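Side-chain contact in hypothetical protein (Bacteroides eggerthii, PDB 4JGL), which is of unknown function but adopts a streptavidin-like fold with two extra alpha helices: residues L54-H59 against N162-Y167. Numbering follows the deposited sequence.
Sequences LFLKMH and NLVDNY. With EDO (1,2-ethanediol), chain E.
Leu54 carries this contact by dividing its two methyls between Val164 of helix 158-165 and Tyr167. Its CD2 lies 3.7 Å from CD2 of the Tyr167 ring, while its CD1 reaches CG1 of Val164 at 4.1 Å. Two residues along the strand, Leu56 in one of its two conformers brings CD2 to 4.2 Å from Val164 CG2, a tentative touch. Beta-branched valine suits this place because it presents two methyls side by side, CG1 to Leu54 and CG2 to Leu56. With CG of Tyr167 anti to the backbone N (chi1 -159°), the CD2–CE2 side of its ring meets the Leu54 methyl obliquely, while its OH hydrogen-bonds His85 ND1. Lys52 NZ, from just before the strand, hydrogen-bonds Val164 O. CB of Asp165 leaves the backbone away from the strand, but the carboxylate comes back nearer; OD1 accepts a 2.7 Å hydrogen bond from O2 of a 1,2-ethanediol, probably a crystallisation additive, and OD2 forms a salt bridge with Lys161 NZ, which also hydrogen-bonds the diol. Replacing Asp165 with alanine removes both oxygens, and would probably cost Lys161 this carboxylate mate and leave the diol only its Lys161 bond of the two. Leu54 thus packs the C-terminal helix 158-165, one of two helices added to the streptavidin-like antiparallel sheet, against strand 54-61.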
ATOM      1  N   LEU A  54      -9.454   4.882  -0.008  1.00 11.12           N
ATOM      2  CA  LEU A  54      -8.685   3.714  -0.391  1.00 11.22           C
ATOM      3  C   LEU A  54      -7.281   3.771   0.191  1.00 10.23           C
ATOM      4  O   LEU A  54      -6.697   4.840   0.381  1.00 10.32           O
ATOM      5  CB  LEU A  54      -8.565   3.617  -1.902  1.00 11.75           C
ATOM      6  CG  LEU A  54      -9.882   3.602  -2.674  1.00 12.07           C
ATOM      7  CD1 LEU A  54      -9.565   3.583  -4.164  1.00 14.39           C
ATOM      8  CD2 LEU A  54     -10.737   2.394  -2.290  1.00 13.98           C
ATOM      9  N   PHE A  55      -6.754   2.586   0.457  1.00  9.56           N
ATOM     10  CA  PHE A  55      -5.373   2.383   0.858  1.00  9.38           C
ATOM     11  C   PHE A  55      -4.791   1.346  -0.073  1.00  9.04           C
ATOM     12  O   PHE A  55      -5.342   0.245  -0.196  1.00  9.87           O
ATOM     13  CB  PHE A  55      -5.267   1.930   2.311  1.00  9.98           C
ATOM     14  CG  PHE A  55      -3.865   1.558   2.700  1.00 11.25           C
ATOM     15  CD1 PHE A  55      -2.916   2.546   2.874  1.00 13.06           C
ATOM     16  CD2 PHE A  55      -3.484   0.245   2.799  1.00 11.96           C
ATOM     17  CE1 PHE A  55      -1.575   2.233   3.183  1.00 14.23           C
ATOM     18  CE2 PHE A  55      -2.138  -0.081   3.123  1.00 13.74           C
ATOM     19  CZ  PHE A  55      -1.208   0.918   3.266  1.00 13.31           C
ATOM     20  N   LEU A  56      -3.706   1.685  -0.770  1.00  9.41           N
ATOM     21  CA  LEU A  56      -3.066   0.753  -1.676  0.50  9.21           C
ATOM     22  C   LEU A  56      -1.758   0.258  -1.099  1.00  9.55           C
ATOM     23  O   LEU A  56      -1.011   1.018  -0.509  1.00  9.78           O
ATOM     24  CB  LEU A  56      -2.837   1.396  -3.042  0.50  9.78           C
ATOM     25  CG  LEU A  56      -4.059   1.509  -3.949  0.50 12.00           C
ATOM     26  CD1 LEU A  56      -5.125   2.385  -3.309  0.50 15.18           C
ATOM     27  CD2 LEU A  56      -3.649   2.024  -5.335  0.50 12.28           C
ATOM     28  N   LYS A  57      -1.498  -1.032  -1.273  1.00  9.48           N
ATOM     29  CA  LYS A  57      -0.252  -1.645  -0.830  1.00  9.32           C
ATOM     30  C   LYS A  57       0.368  -2.379  -2.000  1.00  8.85           C
ATOM     31  O   LYS A  57      -0.267  -3.269  -2.585  1.00 10.99           O
ATOM     32  CB  LYS A  57      -0.513  -2.607   0.327  1.00 11.40           C
ATOM     33  CG  LYS A  57       0.750  -3.319   0.792  1.00 12.57           C
ATOM     34  CD  LYS A  57       0.518  -4.040   2.105  1.00 16.64           C
ATOM     35  CE  LYS A  57       1.812  -4.652   2.641  1.00 19.37           C
ATOM     36  NZ  LYS A  57       2.177  -5.847   1.843  1.00 18.94           N
HETATM   37  N   MSE A  58       1.604  -2.021  -2.337  1.00  9.24           N
HETATM   38  CA  MSE A  58       2.315  -2.554  -3.498  1.00  9.67           C
HETATM   39  C   MSE A  58       3.533  -3.347  -3.099  1.00  9.18           C
HETATM   40  O   MSE A  58       4.322  -2.907  -2.260  1.00  9.97           O
HETATM   41  CB  MSE A  58       2.725  -1.392  -4.376  1.00 10.49           C
HETATM   42  CG  MSE A  58       3.489  -1.780  -5.629  1.00 12.00           C
HETATM   43 SE   MSE A  58       3.530  -0.427  -6.964  0.75 16.76          SE
HETATM   44  CE  MSE A  58       4.787   0.095  -6.182  1.00 10.11           C
ATOM     45  N   HIS A  59       3.677  -4.493  -3.741  1.00  9.75           N
ATOM     46  CA  HIS A  59       4.808  -5.393  -3.582  1.00  9.85           C
ATOM     47  C   HIS A  59       5.455  -5.620  -4.935  1.00  9.46           C
ATOM     48  O   HIS A  59       4.780  -5.875  -5.927  1.00 10.53           O
ATOM     49  CB  HIS A  59       4.320  -6.724  -3.008  1.00 10.19           C
ATOM     50  CG  HIS A  59       5.388  -7.732  -2.764  1.00 10.26           C
ATOM     51  ND1 HIS A  59       6.337  -7.578  -1.793  1.00 12.52           N
ATOM     52  CD2 HIS A  59       5.634  -8.926  -3.343  1.00 10.84           C
ATOM     53  CE1 HIS A  59       7.149  -8.625  -1.801  1.00 12.90           C
ATOM     54  NE2 HIS A  59       6.742  -9.462  -2.736  1.00 12.67           N
ATOM     55  N   ASN A 162      -8.024   3.600 -14.191  1.00 17.94           N
ATOM     56  CA  ASN A 162      -9.486   3.582 -14.298  1.00 18.62           C
ATOM     57  C   ASN A 162     -10.129   2.755 -13.205  1.00 16.88           C
ATOM     58  O   ASN A 162     -11.155   3.124 -12.666  1.00 17.93           O
ATOM     59  CB  ASN A 162      -9.945   3.063 -15.667  1.00 19.83           C
ATOM     60  CG  ASN A 162      -9.578   3.998 -16.814  1.00 23.73           C
ATOM     61  OD1 ASN A 162      -9.264   5.167 -16.608  1.00 27.44           O
ATOM     62  ND2 ASN A 162      -9.598   3.470 -18.037  1.00 29.35           N
ATOM     63  N   LEU A 163      -9.532   1.614 -12.855  1.00 17.19           N
ATOM     64  CA  LEU A 163     -10.042   0.839 -11.734  1.00 17.94           C
ATOM     65  C   LEU A 163     -10.093   1.661 -10.447  1.00 16.97           C
ATOM     66  O   LEU A 163     -11.070   1.623  -9.709  1.00 17.81           O
ATOM     67  CB  LEU A 163      -9.179  -0.417 -11.500  1.00 18.97           C
ATOM     68  CG  LEU A 163      -9.508  -1.244 -10.251  1.00 20.96           C
ATOM     69  CD1 LEU A 163     -10.902  -1.860 -10.319  1.00 24.19           C
ATOM     70  CD2 LEU A 163      -8.462  -2.329 -10.071  1.00 22.20           C
ATOM     71  N   VAL A 164      -9.010   2.374 -10.163  1.00 16.31           N
ATOM     72  CA  VAL A 164      -8.939   3.177  -8.960  1.00 15.63           C
ATOM     73  C   VAL A 164      -9.924   4.355  -9.037  1.00 15.98           C
ATOM     74  O   VAL A 164     -10.675   4.593  -8.107  1.00 17.97           O
ATOM     75  CB  VAL A 164      -7.509   3.646  -8.694  1.00 16.59           C
ATOM     76  CG1 VAL A 164      -7.466   4.689  -7.560  1.00 19.05           C
ATOM     77  CG2 VAL A 164      -6.625   2.439  -8.322  1.00 17.79           C
ATOM     78  N   ASP A 165      -9.919   5.061 -10.157  1.00 16.38           N
ATOM     79  CA  ASP A 165     -10.781   6.247 -10.303  1.00 18.82           C
ATOM     80  C   ASP A 165     -12.264   5.892 -10.195  1.00 19.22           C
ATOM     81  O   ASP A 165     -13.051   6.682  -9.668  1.00 21.90           O
ATOM     82  CB  ASP A 165     -10.533   6.968 -11.634  1.00 18.97           C
ATOM     83  CG  ASP A 165      -9.228   7.731 -11.660  1.00 23.89           C
ATOM     84  OD1 ASP A 165      -8.660   7.964 -10.570  1.00 26.38           O
ATOM     85  OD2 ASP A 165      -8.784   8.091 -12.780  1.00 24.50           O
ATOM     86  N   ASN A 166     -12.640   4.718 -10.697  1.00 18.90           N
ATOM     87  CA  ASN A 166     -14.032   4.309 -10.779  1.00 20.34           C
ATOM     88  C   ASN A 166     -14.451   3.428  -9.610  1.00 21.52           C
ATOM     89  O   ASN A 166     -15.589   2.957  -9.559  1.00 23.12           O
ATOM     90  CB  ASN A 166     -14.302   3.605 -12.116  1.00 21.90           C
ATOM     91  CG  ASN A 166     -14.069   4.511 -13.314  1.00 23.08           C
ATOM     92  OD1 ASN A 166     -13.938   5.726 -13.176  1.00 24.20           O
ATOM     93  ND2 ASN A 166     -13.980   3.911 -14.495  1.00 26.37           N
ATOM     94  N   TYR A 167     -13.545   3.228  -8.656  1.00 20.70           N
ATOM     95  CA  TYR A 167     -13.724   2.209  -7.629  1.00 21.06           C
ATOM     96  C   TYR A 167     -14.907   2.518  -6.722  1.00 24.42           C
ATOM     97  O   TYR A 167     -15.104   3.671  -6.317  1.00 28.88           O
ATOM     98  CB  TYR A 167     -12.467   2.112  -6.763  1.00 19.24           C
ATOM     99  CG  TYR A 167     -12.345   0.791  -6.026  1.00 17.85           C
ATOM    100  CD1 TYR A 167     -11.752  -0.309  -6.626  1.00 18.66           C
ATOM    101  CD2 TYR A 167     -12.874   0.627  -4.751  1.00 16.09           C
ATOM    102  CE1 TYR A 167     -11.642  -1.530  -5.968  1.00 17.59           C
ATOM    103  CE2 TYR A 167     -12.776  -0.597  -4.080  1.00 16.51           C
ATOM    104  CZ  TYR A 167     -12.162  -1.665  -4.697  1.00 16.59           C
ATOM    105  OH  TYR A 167     -12.064  -2.867  -4.058  1.00 16.84           O
TER
HETATM  106  C1  EDO E 203      -5.344   8.357  -8.836  1.00 27.05           C
HETATM  107  O1  EDO E 203      -4.860   9.688  -8.614  1.00 30.91           O
HETATM  108  C2  EDO E 203      -5.327   8.107 -10.332  1.00 28.07           C
HETATM  109  O2  EDO E 203      -6.211   9.038 -10.968  1.00 28.06           O